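PDB 1UES: superoxide dismutase [Mn/Fe] from Porphyromonas gingivalis, which destroys toxic superoxide radicals, converting them to oxygen and hydrogen peroxide at a manganese or iron ion that is alternately reduced and oxidised. Local coordinates for residues K41-T46 with G62-N67; D52-V57 with Q70-N75; W125-A130 with K148-L153. The protein carries 1 engineered substitution. One frame throughout, in Å; residues are numbered along the deposited sequence.

Overall arrangement
Contacts 1 and 2 lie in the alpha-hairpin domain, and both use helix 62-79. Residues 41-46, at the end of helix 21-42, pack on its beginning, whereas helix 53-59 packs further along it. Their centres are 12 Å apart and their segments alternate along the chain; Ile-64 of the first touches Ile-56 of the second. Contact 3 follows later in the chain and belongs to the three-stranded antiparallel sheet of the C-terminal domain, its centre 14 Å from that of contact 2 and 24 Å from that of contact 1. Trp-125 hydrogen-bonds Asn-73 across the two domains, its side chain about 11 Å from the manganese, to which both domains contribute ligands.

Contact 1 (K41-T46 with G62-N67)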
loop_
_atom_site.group_PDB
_atom_site.type_symbol
_atom_site.label_atom_id
_atom_site.label_comp_id
_atom_site.label_asym_id
_atom_site.label_seq_id
_atom_site.Cartn_x
_atom_site.Cartn_y
_atom_site.Cartn_z
ATOM N N LYS A 41 8.923 -20.341 3.506
ATOM C CA LYS A 41 9.319 -20.972 2.253
ATOM C C LYS A 41 10.582 -20.366 1.668
ATOM O O LYS A 41 11.469 -21.080 1.161
ATOM C CB LYS A 41 8.241 -20.841 1.198
ATOM C CG LYS A 41 6.984 -21.592 1.493
ATOM C CD LYS A 41 6.015 -21.320 0.377
ATOM C CE LYS A 41 4.671 -21.940 0.618
ATOM N NZ LYS A 41 3.739 -21.469 -0.436
ATOM N N LEU A 42 10.655 -19.043 1.702
ATOM C CA LEU A 42 11.794 -18.375 1.118
ATOM C C LEU A 42 13.125 -18.551 1.814
ATOM O O LEU A 42 14.177 -18.378 1.177
ATOM C CB LEU A 42 11.514 -16.880 0.944
ATOM C CG LEU A 42 10.367 -16.454 0.033
ATOM C CD1 LEU A 42 10.089 -14.983 0.303
ATOM C CD2 LEU A 42 10.698 -16.703 -1.426
ATOM N N ILE A 43 13.125 -18.895 3.095
ATOM C CA ILE A 43 14.414 -19.028 3.764
ATOM C C ILE A 43 15.040 -20.396 3.597
ATOM O O ILE A 43 16.215 -20.585 3.913
ATOM C CB ILE A 43 14.346 -18.690 5.259
ATOM C CG1 ILE A 43 13.326 -19.580 5.974
ATOM C CG2 ILE A 43 14.005 -17.210 5.412
ATOM C CD1 ILE A 43 13.165 -19.231 7.476
ATOM N N ILE A 44 14.266 -21.350 3.098
ATOM C CA ILE A 44 14.815 -22.683 2.864
ATOM C C ILE A 44 15.941 -22.570 1.823
ATOM O O ILE A 44 15.747 -21.997 0.739
ATOM C CB ILE A 44 13.737 -23.636 2.303
ATOM C CG1 ILE A 44 12.663 -23.878 3.359
ATOM C CG2 ILE A 44 14.386 -24.940 1.838
ATOM C CD1 ILE A 44 11.385 -24.437 2.786
ATOM N N GLY A 45 17.111 -23.108 2.153
ATOM C CA GLY A 45 18.219 -23.076 1.211
ATOM C C GLY A 45 19.048 -21.812 1.255
ATOM O O GLY A 45 19.899 -21.604 0.394
ATOM N N THR A 46 18.792 -20.958 2.246
ATOM C CA THR A 46 19.558 -19.724 2.389
ATOM C C THR A 46 20.284 -19.724 3.732
ATOM O O THR A 46 20.095 -20.612 4.557
ATOM C CB THR A 46 18.631 -18.501 2.392
ATOM O OG1 THR A 46 17.958 -18.443 3.652
ATOM C CG2 THR A 46 17.628 -18.570 1.275
ATOM N N GLY A 62 15.601 -8.205 -0.393
ATOM C CA GLY A 62 14.594 -8.707 -1.307
ATOM C C GLY A 62 13.313 -9.281 -0.706
ATOM O O GLY A 62 12.786 -8.738 0.261
ATOM N N GLY A 63 12.841 -10.387 -1.281
ATOM C CA GLY A 63 11.609 -11.027 -0.833
ATOM C C GLY A 63 11.680 -11.532 0.600
ATOM O O GLY A 63 10.693 -11.471 1.342
ATOM N N ILE A 64 12.838 -12.069 0.972
ATOM C CA ILE A 64 13.034 -12.562 2.320
ATOM C C ILE A 64 12.890 -11.401 3.287
ATOM O O ILE A 64 12.144 -11.507 4.265
ATOM C CB ILE A 64 14.406 -13.245 2.461
ATOM C CG1 ILE A 64 14.347 -14.571 1.716
ATOM C CG2 ILE A 64 14.737 -13.479 3.928
ATOM C CD1 ILE A 64 15.689 -15.284 1.608
ATOM N N PHE A 65 13.542 -10.279 2.996
ATOM C CA PHE A 65 13.406 -9.159 3.888
ATOM C C PHE A 65 11.958 -8.679 3.950
ATOM O O PHE A 65 11.476 -8.365 5.021
ATOM C CB PHE A 65 14.260 -7.964 3.489
ATOM C CG PHE A 65 14.017 -6.768 4.368
ATOM C CD1 PHE A 65 14.538 -6.724 5.664
ATOM C CD2 PHE A 65 13.189 -5.732 3.953
ATOM C CE1 PHE A 65 14.224 -5.669 6.525
ATOM C CE2 PHE A 65 12.879 -4.682 4.805
ATOM C CZ PHE A 65 13.393 -4.651 6.096
ATOM N N ASN A 66 11.284 -8.590 2.806
ATOM C CA ASN A 66 9.891 -8.114 2.810
ATOM C C ASN A 66 9.003 -8.946 3.729
ATOM O O ASN A 66 8.161 -8.402 4.474
ATOM C CB ASN A 66 9.318 -8.096 1.373
ATOM C CG ASN A 66 9.946 -7.008 0.510
ATOM O OD1 ASN A 66 10.505 -6.047 1.038
ATOM N ND2 ASN A 66 9.867 -7.160 -0.829
ATOM N N ASN A 67 9.187 -10.266 3.724
ATOM C CA ASN A 67 8.337 -11.074 4.579
ATOM C C ASN A 67 8.803 -11.092 6.018
ATOM O O ASN A 67 7.990 -11.098 6.925
ATOM C CB ASN A 67 8.199 -12.482 4.011
ATOM C CG ASN A 67 7.389 -12.489 2.736
ATOM O OD1 ASN A 67 6.158 -12.328 2.777
ATOM N ND2 ASN A 67 8.049 -12.688 1.597
#
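Leu-42 and Ile-64 meet through matching first torsions: each has CG or CG1 anti to its own carbonyl carbon (chi1 -62° and -72°). The contact lies in the alpha-hairpin domain of the iron/manganese superoxide dismutases, where the end of helix 21-42 and the turn after it pack on the start of helix 62-79. CB of Leu-42 rests 3.7 Å from CG1 of Ile-64, and the extended Ile-64 chain carries its CD1 to 3.5 Å from the carbonyl O of Leu-42. The same CD1 meets CG2 of Thr-46 tip to tip at 3.8 Å. The other branch, CG2 of Ile-64, touches CG2 of Ile-43, the two side chains crossing at about a right angle; Ile-56 of helix 53-59 adds to the packing around Ile-64.

A type II beta turn from Ile-43 to Thr-46 brings the threonine back beside the helix. Thr-46 OG1 lies 2.8 Å from Ile-43 O, which it reaches as a donor from the same face of the carbonyl plane as the threonine's backbone N. On the helix, Asn-67 ND2 turns back to Gly-63 O, 2.9 Å away and above the carbonyl plane, while Asn-67 N reaches that oxygen from the opposite face. Crossing Asn-67 at about a right angle, Leu-42 sets its CD1 methyl 3.3 Å from the same ND2.

Contact 2 (D52-V57 with Q70-N75); sequences DLNTIV and QTLNHN. With MN (manganese (II) ion), chain E.
The manganese site draws one ligand, His-74, from helix 62-79, and on another side of that helix Leu-53 and Val-57 of helix 53-59 pack against Thr-71, Leu-72 and Asn-75. The axes of the short segments come within 10.0 Å of each other, with 126° between their N-to-C directions. Asp-52 takes the N-cap position of helix 53-59. Leu-53 has CG anti to its backbone N (chi1 -174°) and presents a single methyl, CD2, to the other helix: this reaches CG2 of Thr-71 at 3.7 Å and also touches ND2 of Asn-75 and CB of Leu-72. One turn on, Val-57 crosses Leu-72 at about a right angle, its CG2 methyl 3.9 Å from Leu-72 CB and equally near CD2. ND2 of Asn-54 also lies against that CD2, the two side chains crossing obliquely. Thr-71 turns its hydroxyl to Asn-67 O within its own helix, leaving its methyl for Leu-53.

Beyond this apolar layer, His-74 ND1 donates to Gln-70 O at 2.6 Å, with the oxygen close to the ring plane, and NE2 binds manganese at 2.2 Å. His-27, Asp-157, His-161 and a water complete the five ligands. Gln-70 NE2 donates to that water over 3.1 Å and is also bonded to Tyr-35 OH. The helix backbone is therefore itself second shell: one of its carbonyls holds the imidazole by ND1, which should restrict ring rotation and help keep NE2 directed at the metal, while Gln-70 probably helps position the metal-bound water.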
loop_
_atom_site.group_PDB
_atom_site.type_symbol
_atom_site.label_atom_id
_atom_site.label_comp_id
_atom_site.label_asym_id
_atom_site.label_seq_id
_atom_site.Cartn_x
_atom_site.Cartn_y
_atom_site.Cartn_z
ATOM N N ASP A 52 17.108 -16.524 13.774
ATOM C CA ASP A 52 15.940 -16.011 14.478
ATOM C C ASP A 52 15.402 -14.858 13.638
ATOM O O ASP A 52 16.117 -14.244 12.824
ATOM C CB ASP A 52 16.309 -15.527 15.880
ATOM C CG ASP A 52 17.416 -14.513 15.856
ATOM O OD1 ASP A 52 17.316 -13.473 16.537
ATOM O OD2 ASP A 52 18.410 -14.765 15.152
ATOM N N LEU A 53 14.139 -14.531 13.842
ATOM C CA LEU A 53 13.528 -13.476 13.047
ATOM C C LEU A 53 14.303 -12.174 13.072
ATOM O O LEU A 53 14.534 -11.551 12.052
ATOM C CB LEU A 53 12.093 -13.264 13.524
ATOM C CG LEU A 53 11.238 -12.280 12.717
ATOM C CD1 LEU A 53 11.199 -12.679 11.259
ATOM C CD2 LEU A 53 9.817 -12.256 13.336
ATOM N N ASN A 54 14.715 -11.753 14.254
ATOM C CA ASN A 54 15.470 -10.525 14.362
ATOM C C ASN A 54 16.725 -10.499 13.480
ATOM O O ASN A 54 17.054 -9.480 12.864
ATOM C CB ASN A 54 15.847 -10.331 15.814
ATOM C CG ASN A 54 15.704 -8.917 16.244
ATOM O OD1 ASN A 54 16.693 -8.250 16.533
ATOM N ND2 ASN A 54 14.470 -8.437 16.289
ATOM N N THR A 55 17.433 -11.624 13.417
ATOM C CA THR A 55 18.643 -11.714 12.594
ATOM C C THR A 55 18.273 -11.580 11.121
ATOM O O THR A 55 18.932 -10.898 10.353
ATOM C CB THR A 55 19.352 -13.071 12.820
ATOM O OG1 THR A 55 19.832 -13.130 14.168
ATOM C CG2 THR A 55 20.521 -13.259 11.856
ATOM N N ILE A 56 17.194 -12.234 10.716
ATOM C CA ILE A 56 16.806 -12.132 9.321
ATOM C C ILE A 56 16.430 -10.697 8.942
ATOM O O ILE A 56 16.737 -10.249 7.844
ATOM C CB ILE A 56 15.621 -13.076 9.003
ATOM C CG1 ILE A 56 16.005 -14.515 9.356
ATOM C CG2 ILE A 56 15.255 -12.960 7.536
ATOM C CD1 ILE A 56 14.809 -15.488 9.340
ATOM N N VAL A 57 15.752 -9.978 9.836
ATOM C CA VAL A 57 15.373 -8.610 9.513
ATOM C C VAL A 57 16.597 -7.691 9.454
ATOM O O VAL A 57 16.627 -6.764 8.661
ATOM C CB VAL A 57 14.342 -8.025 10.531
ATOM C CG1 VAL A 57 13.997 -6.572 10.150
ATOM C CG2 VAL A 57 13.055 -8.876 10.538
ATOM N N GLN A 70 7.875 -7.710 7.563
ATOM C CA GLN A 70 6.430 -7.680 7.823
ATOM C C GLN A 70 6.074 -8.556 9.018
ATOM O O GLN A 70 5.229 -8.168 9.833
ATOM C CB GLN A 70 5.642 -8.109 6.582
ATOM C CG GLN A 70 5.531 -7.005 5.509
ATOM C CD GLN A 70 4.889 -5.705 6.035
ATOM O OE1 GLN A 70 5.537 -4.922 6.730
ATOM N NE2 GLN A 70 3.626 -5.482 5.693
ATOM N N THR A 71 6.707 -9.723 9.148
ATOM C CA THR A 71 6.410 -10.581 10.282
ATOM C C THR A 71 6.793 -9.877 11.571
ATOM O O THR A 71 5.999 -9.781 12.490
ATOM C CB THR A 71 7.124 -11.941 10.182
ATOM O OG1 THR A 71 6.665 -12.603 9.014
ATOM C CG2 THR A 71 6.797 -12.826 11.355
ATOM N N LEU A 72 7.997 -9.328 11.626
ATOM C CA LEU A 72 8.403 -8.648 12.835
ATOM C C LEU A 72 7.536 -7.423 13.149
ATOM O O LEU A 72 7.141 -7.211 14.295
ATOM C CB LEU A 72 9.871 -8.233 12.716
ATOM C CG LEU A 72 10.332 -7.408 13.909
ATOM C CD1 LEU A 72 10.254 -8.240 15.173
ATOM C CD2 LEU A 72 11.752 -6.889 13.668
ATOM N N ASN A 73 7.236 -6.628 12.131
ATOM C CA ASN A 73 6.436 -5.440 12.334
ATOM C C ASN A 73 5.072 -5.836 12.923
ATOM O O ASN A 73 4.596 -5.219 13.869
ATOM C CB ASN A 73 6.205 -4.677 11.001
ATOM C CG ASN A 73 7.381 -3.775 10.625
ATOM O OD1 ASN A 73 7.956 -3.138 11.491
ATOM N ND2 ASN A 73 7.723 -3.720 9.336
ATOM N N HIS A 74 4.438 -6.851 12.359
ATOM C CA HIS A 74 3.117 -7.231 12.855
ATOM C C HIS A 74 3.189 -7.827 14.230
ATOM O O HIS A 74 2.285 -7.617 15.025
ATOM C CB HIS A 74 2.430 -8.191 11.893
ATOM C CG HIS A 74 1.980 -7.518 10.638
ATOM N ND1 HIS A 74 2.792 -7.380 9.541
ATOM C CD2 HIS A 74 0.822 -6.898 10.329
ATOM C CE1 HIS A 74 2.164 -6.700 8.599
ATOM N NE2 HIS A 74 0.961 -6.395 9.051
ATOM N N ASN A 75 4.241 -8.593 14.512
ATOM C CA ASN A 75 4.365 -9.185 15.833
ATOM C C ASN A 75 4.403 -8.121 16.910
ATOM O O ASN A 75 3.725 -8.256 17.919
ATOM C CB ASN A 75 5.590 -10.096 15.915
ATOM C CG ASN A 75 5.399 -11.393 15.134
ATOM O OD1 ASN A 75 4.298 -11.678 14.652
ATOM N ND2 ASN A 75 6.468 -12.192 15.016
HETATM MN MN MN E . -0.360 -4.824 8.259
HETATM O O HOH W 1 1.406 -3.975 7.174
#

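Contact 3 (W125-A130 with K148-L153); sequences WLASDA and KGLNPL
Ser-128 and Asn-151 form an antiparallel hydrogen-bonded pair joining the end of strand 122-128, the middle strand of the C-terminal sheet, to the start of strand 151-157. Ser-128 N donates a hydrogen bond to Asn-151 O at 2.9 Å, and Asn-151 N returns a nearly straight bond to Ser-128 O at 2.8 Å (170° at the hydrogen). Ala-127 faces Pro-152 as a non-hydrogen-bonded pair, a place where proline, having no N-H, costs no bond; the Ala-127 backbone pairs instead with Ser-135 across the sheet. Leu-153 N then reaches Leu-126 O at 2.9 Å. Leu-126 also bonds to the Leu-154 backbone, consistent with a classic beta bulge.

Pro-152 lays CB over the six-membered ring of Trp-125, 3.7 Å from its centroid, a CH-pi contact whose tightest approach is 3.2 Å from CB to CZ3. CD2 of Leu-150 lies 3.5 Å from Ser-128 O, beside the backbone of Asp-129.

Side-chain polar groups find partners further off. Trp-125 NE1 donates to Asn-73 OD1 of the helical domain, Asn-151 ND2 to Arg-190 O near the C-terminus, and Asp-129 OD1 accepts from the N atoms of Asn-131 and Lys-133. Backbone bonds thus join the two strands, while side-chain bonds tie them to the helix bearing His-74 and to the chain end.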
loop_
_atom_site.group_PDB
_atom_site.type_symbol
_atom_site.label_atom_id
_atom_site.label_comp_id
_atom_site.label_asym_id
_atom_site.label_seq_id
_atom_site.Cartn_x
_atom_site.Cartn_y
_atom_site.Cartn_z
ATOM N N TRP A 125 7.235 4.502 13.039
ATOM C CA TRP A 125 7.846 3.880 14.207
ATOM C C TRP A 125 8.398 4.879 15.220
ATOM O O TRP A 125 8.929 5.924 14.842
ATOM C CB TRP A 125 9.015 2.998 13.724
ATOM C CG TRP A 125 8.664 1.562 13.452
ATOM C CD1 TRP A 125 8.537 0.947 12.227
ATOM C CD2 TRP A 125 8.410 0.559 14.433
ATOM N NE1 TRP A 125 8.217 -0.397 12.406
ATOM C CE2 TRP A 125 8.133 -0.654 13.746
ATOM C CE3 TRP A 125 8.388 0.563 15.831
ATOM C CZ2 TRP A 125 7.834 -1.848 14.421
ATOM C CZ3 TRP A 125 8.086 -0.624 16.505
ATOM C CH2 TRP A 125 7.812 -1.815 15.797
ATOM N N LEU A 126 8.237 4.562 16.500
ATOM C CA LEU A 126 8.847 5.344 17.558
ATOM C C LEU A 126 10.001 4.386 17.887
ATOM O O LEU A 126 9.783 3.200 18.122
ATOM C CB LEU A 126 7.942 5.509 18.765
ATOM C CG LEU A 126 8.685 6.107 19.970
ATOM C CD1 LEU A 126 9.146 7.539 19.655
ATOM C CD2 LEU A 126 7.788 6.077 21.172
ATOM N N ALA A 127 11.231 4.883 17.826
ATOM C CA ALA A 127 12.385 4.037 18.095
ATOM C C ALA A 127 13.366 4.726 19.056
ATOM O O ALA A 127 13.306 5.937 19.251
ATOM C CB ALA A 127 13.089 3.701 16.782
ATOM N N SER A 128 14.233 3.949 19.702
ATOM C CA SER A 128 15.227 4.544 20.597
ATOM C C SER A 128 16.619 4.001 20.243
ATOM O O SER A 128 16.738 2.921 19.641
ATOM C CB SER A 128 14.919 4.219 22.068
ATOM O OG SER A 128 14.915 2.824 22.319
ATOM N N ASP A 129 17.664 4.760 20.562
ATOM C CA ASP A 129 19.012 4.268 20.331
ATOM C C ASP A 129 19.478 3.709 21.679
ATOM O O ASP A 129 18.677 3.618 22.615
ATOM C CB ASP A 129 19.967 5.361 19.774
ATOM C CG ASP A 129 20.260 6.498 20.763
ATOM O OD1 ASP A 129 19.910 6.394 21.949
ATOM O OD2 ASP A 129 20.868 7.521 20.330
ATOM N N ALA A 130 20.736 3.302 21.779
ATOM C CA ALA A 130 21.233 2.713 23.028
ATOM C C ALA A 130 21.269 3.702 24.192
ATOM O O ALA A 130 21.387 3.297 25.354
ATOM C CB ALA A 130 22.633 2.104 22.806
ATOM N N LYS A 148 18.411 -0.571 11.221
ATOM C CA LYS A 148 19.307 0.568 11.472
ATOM C C LYS A 148 19.972 0.481 12.847
ATOM O O LYS A 148 20.595 1.433 13.307
ATOM C CB LYS A 148 18.495 1.866 11.419
ATOM C CG LYS A 148 18.788 2.748 10.246
ATOM C CD LYS A 148 17.945 4.016 10.336
ATOM C CE LYS A 148 16.625 3.767 11.040
ATOM N NZ LYS A 148 15.609 3.258 10.081
ATOM N N GLY A 149 19.805 -0.643 13.522
ATOM C CA GLY A 149 20.383 -0.820 14.843
ATOM C C GLY A 149 19.565 -0.206 15.970
ATOM O O GLY A 149 19.942 -0.283 17.134
ATOM N N LEU A 150 18.420 0.382 15.629
ATOM C CA LEU A 150 17.550 1.031 16.609
ATOM C C LEU A 150 16.578 0.067 17.276
ATOM O O LEU A 150 16.300 -1.030 16.753
ATOM C CB LEU A 150 16.760 2.150 15.937
ATOM C CG LEU A 150 17.623 3.318 15.465
ATOM C CD1 LEU A 150 16.798 4.321 14.689
ATOM C CD2 LEU A 150 18.245 3.979 16.680
ATOM N N ASN A 151 16.046 0.501 18.420
ATOM C CA ASN A 151 15.109 -0.280 19.203
ATOM C C ASN A 151 13.681 0.107 18.852
ATOM O O ASN A 151 13.278 1.228 19.107
ATOM C CB ASN A 151 15.333 0.003 20.685
ATOM C CG ASN A 151 14.602 -0.943 21.561
ATOM O OD1 ASN A 151 14.604 -2.149 21.316
ATOM N ND2 ASN A 151 13.971 -0.423 22.607
ATOM N N PRO A 152 12.882 -0.833 18.312
ATOM C CA PRO A 152 11.486 -0.526 17.945
ATOM C C PRO A 152 10.542 -0.493 19.144
ATOM O O PRO A 152 10.334 -1.525 19.780
ATOM C CB PRO A 152 11.131 -1.642 16.962
ATOM C CG PRO A 152 11.947 -2.821 17.456
ATOM C CD PRO A 152 13.242 -2.230 18.015
ATOM N N LEU A 153 9.926 0.656 19.426
ATOM C CA LEU A 153 9.059 0.781 20.594
ATOM C C LEU A 153 7.569 0.748 20.342
ATOM O O LEU A 153 6.836 0.026 21.004
ATOM C CB LEU A 153 9.372 2.064 21.363
ATOM C CG LEU A 153 10.844 2.359 21.613
ATOM C CD1 LEU A 153 10.951 3.662 22.385
ATOM C CD2 LEU A 153 11.459 1.222 22.427
#